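Local coordinates for protein lipase (Rhizopus niveus, PDB 1LGY) that hydrolyses ester bonds of triacylglycerols and their partial glycerides, with strong preference for the 1 and 3 positions, at residues I23-Y28 against C40-K45. Numbering follows the deposited sequence.
Sequences IAATAY and CVQCQK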
ATOM      1  N   ILE A  23      10.642   1.067   1.625  1.00  6.11           N
ATOM      2  CA  ILE A  23      10.138   2.397   1.844  1.00  3.13           C
ATOM      3  C   ILE A  23       8.920   2.277   2.718  1.00  5.57           C
ATOM      4  O   ILE A  23       8.843   2.977   3.714  1.00  6.46           O
ATOM      5  CB  ILE A  23       9.793   3.054   0.500  1.00  6.46           C
ATOM      6  CG1 ILE A  23      11.105   3.212  -0.324  1.00  2.06           C
ATOM      7  CG2 ILE A  23       9.133   4.399   0.749  1.00  3.11           C
ATOM      8  CD1 ILE A  23      11.108   4.065  -1.614  1.00  6.61           C
ATOM      9  N   ALA A  24       7.991   1.359   2.440  1.00  7.30           N
ATOM     10  CA  ALA A  24       6.872   1.129   3.354  1.00  9.78           C
ATOM     11  C   ALA A  24       7.354   0.862   4.787  1.00  7.26           C
ATOM     12  O   ALA A  24       6.707   1.329   5.706  1.00 11.43           O
ATOM     13  CB  ALA A  24       6.075  -0.051   2.882  1.00  3.32           C
ATOM     14  N   ALA A  25       8.567   0.328   5.012  1.00  8.46           N
ATOM     15  CA  ALA A  25       9.030   0.052   6.380  1.00 10.24           C
ATOM     16  C   ALA A  25       9.479   1.234   7.191  1.00  8.13           C
ATOM     17  O   ALA A  25       9.427   1.297   8.414  1.00  8.02           O
ATOM     18  CB  ALA A  25      10.163  -0.926   6.330  1.00 11.36           C
ATOM     19  N   THR A  26       9.820   2.258   6.435  1.00 12.90           N
ATOM     20  CA  THR A  26      10.272   3.510   6.998  1.00 11.79           C
ATOM     21  C   THR A  26       9.179   4.220   7.728  1.00  9.78           C
ATOM     22  O   THR A  26       9.463   4.952   8.668  1.00  8.83           O
ATOM     23  CB  THR A  26      10.819   4.458   5.901  1.00 15.50           C
ATOM     24  OG1 THR A  26       9.754   4.868   5.046  1.00 15.77           O
ATOM     25  CG2 THR A  26      11.851   3.758   5.061  1.00  7.67           C
ATOM     26  N   ALA A  27       7.927   3.965   7.335  1.00 11.31           N
ATOM     27  CA  ALA A  27       6.809   4.650   7.951  1.00 14.00           C
ATOM     28  C   ALA A  27       6.570   4.263   9.387  1.00 13.92           C
ATOM     29  O   ALA A  27       5.828   4.967  10.079  1.00 12.09           O
ATOM     30  CB  ALA A  27       5.522   4.389   7.194  1.00 16.22           C
ATOM     31  N   TYR A  28       7.227   3.161   9.817  1.00 14.75           N
ATOM     32  CA  TYR A  28       7.171   2.719  11.206  1.00 14.82           C
ATOM     33  C   TYR A  28       8.274   3.265  12.095  1.00 17.84           C
ATOM     34  O   TYR A  28       8.320   2.971  13.301  1.00 17.56           O
ATOM     35  CB  TYR A  28       7.239   1.233  11.314  1.00  9.23           C
ATOM     36  CG  TYR A  28       6.009   0.542  10.759  1.00 10.94           C
ATOM     37  CD1 TYR A  28       4.859   0.406  11.544  1.00  2.01           C
ATOM     38  CD2 TYR A  28       6.059   0.013   9.463  1.00  3.53           C
ATOM     39  CE1 TYR A  28       3.758  -0.256  11.023  1.00  8.07           C
ATOM     40  CE2 TYR A  28       4.952  -0.666   8.959  1.00  8.47           C
ATOM     41  CZ  TYR A  28       3.808  -0.791   9.735  1.00  9.91           C
ATOM     42  OH  TYR A  28       2.696  -1.442   9.208  1.00 17.17           O
ATOM     43  N   CYS A  40      16.994   7.090   8.738  1.00 19.85           N
ATOM     44  CA  CYS A  40      16.803   5.770   9.252  1.00 14.78           C
ATOM     45  C   CYS A  40      17.568   4.823   8.338  1.00 12.95           C
ATOM     46  O   CYS A  40      18.066   5.266   7.296  1.00 11.10           O
ATOM     47  CB  CYS A  40      15.276   5.667   9.308  1.00 14.49           C
ATOM     48  SG  CYS A  40      14.431   5.118   7.820  1.00 18.74           S
ATOM     49  N   VAL A  41      17.711   3.528   8.645  1.00 10.03           N
ATOM     50  CA  VAL A  41      18.592   2.692   7.857  1.00 10.00           C
ATOM     51  C   VAL A  41      17.893   2.457   6.555  1.00 12.59           C
ATOM     52  O   VAL A  41      18.446   2.865   5.551  1.00 20.71           O
ATOM     53  CB  VAL A  41      18.886   1.361   8.569  1.00 15.16           C
ATOM     54  CG1 VAL A  41      19.774   0.510   7.659  1.00 17.84           C
ATOM     55  CG2 VAL A  41      19.626   1.583   9.874  1.00  5.42           C
ATOM     56  N   GLN A  42      16.685   1.906   6.484  1.00 16.68           N
ATOM     57  CA  GLN A  42      15.943   1.784   5.238  1.00 17.44           C
ATOM     58  C   GLN A  42      15.816   3.068   4.448  1.00 17.65           C
ATOM     59  O   GLN A  42      15.866   3.034   3.228  1.00 19.31           O
ATOM     60  CB  GLN A  42      14.545   1.264   5.507  1.00 17.28           C
ATOM     61  CG  GLN A  42      14.517  -0.162   6.007  1.00 19.47           C
ATOM     62  CD  GLN A  42      15.386  -1.087   5.149  1.00 20.03           C
ATOM     63  OE1 GLN A  42      15.379  -1.043   3.918  1.00 21.24           O
ATOM     64  NE2 GLN A  42      16.191  -1.941   5.766  1.00 12.36           N
ATOM     65  N   CYS A  43      15.735   4.196   5.169  1.00 18.77           N
ATOM     66  CA  CYS A  43      15.539   5.521   4.587  1.00 17.94           C
ATOM     67  C   CYS A  43      16.541   5.926   3.539  1.00 19.00           C
ATOM     68  O   CYS A  43      16.257   6.325   2.402  1.00 19.03           O
ATOM     69  CB  CYS A  43      15.577   6.595   5.672  1.00 10.71           C
ATOM     70  SG  CYS A  43      14.019   6.633   6.565  1.00 17.68           S
ATOM     71  N   GLN A  44      17.727   5.723   4.097  1.00 17.63           N
ATOM     72  CA  GLN A  44      18.948   6.193   3.534  1.00 20.93           C
ATOM     73  C   GLN A  44      19.461   5.221   2.501  1.00 21.02           C
ATOM     74  O   GLN A  44      20.184   5.620   1.582  1.00 23.13           O
ATOM     75  CB  GLN A  44      19.835   6.416   4.754  1.00 24.35           C
ATOM     76  CG  GLN A  44      21.049   7.310   4.632  1.00 32.66           C
ATOM     77  CD  GLN A  44      20.780   8.723   4.106  1.00 40.22           C
ATOM     78  OE1 GLN A  44      21.425   9.168   3.137  1.00 43.54           O
ATOM     79  NE2 GLN A  44      19.854   9.476   4.732  1.00 40.66           N
ATOM     80  N   LYS A  45      18.965   3.976   2.631  1.00 21.12           N
ATOM     81  CA  LYS A  45      19.280   2.856   1.774  1.00 18.59           C
ATOM     82  C   LYS A  45      18.489   2.878   0.496  1.00 20.37           C
ATOM     83  O   LYS A  45      18.991   2.369  -0.509  1.00 22.53           O
ATOM     84  CB  LYS A  45      18.978   1.515   2.437  1.00 19.74           C
ATOM     85  CG  LYS A  45      19.452   0.315   1.617  1.00 20.80           C
ATOM     86  CD  LYS A  45      18.914  -1.077   1.999  1.00 23.22           C
ATOM     87  CE  LYS A  45      19.596  -2.043   0.994  1.00 20.93           C
ATOM     88  NZ  LYS A  45      19.082  -3.394   1.094  1.00 12.99           N
TER
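Gln-42 meets Thr-26 and Ala-25 through CB and CG, while its flat amide, swung aside by the bend at chi2 (-48°), is hydrogen-bonded through OE1 to Trp-46 NE1. CB lies 3.7 Å from Thr-26 CG2, and CG lies 4.4 Å from Ala-25 CB, where a small alanine lets the methylenes come close. Glutamine thus offers methylenes inward while keeping a polar end for its own helix. The ring of Tyr-28, on the other segment, has the carbonyl O of Ala-25 in plane at its edge, and its OH is hydrogen-bonded to ND1 of His-144, the residue before catalytic Ser-145 in sequence. In this alpha/beta-hydrolase fold, helix 11-26 packs on the central sheet through Ile-23, while Thr-26 turns toward the short helix 41-46. The first turn of that helix is closed by the Cys-40–Cys-43 disulfide, with Cys-40 at the N-cap position, and the two cysteines present a compact nonpolar face. Thr-26 CG2 and CB together face both sulfurs, CG2 lying 4.0 Å from Cys-40 SG and 3.9 Å from Cys-43 SG. Threonine suits the place because its branches divide the work: CG2 goes to the disulfide, whereas OG1, with chi1 at 67°, lies 2.5 Å from Ile-23 O, a very short and so doubtful bond, and also pairs with Tyr-66 OH.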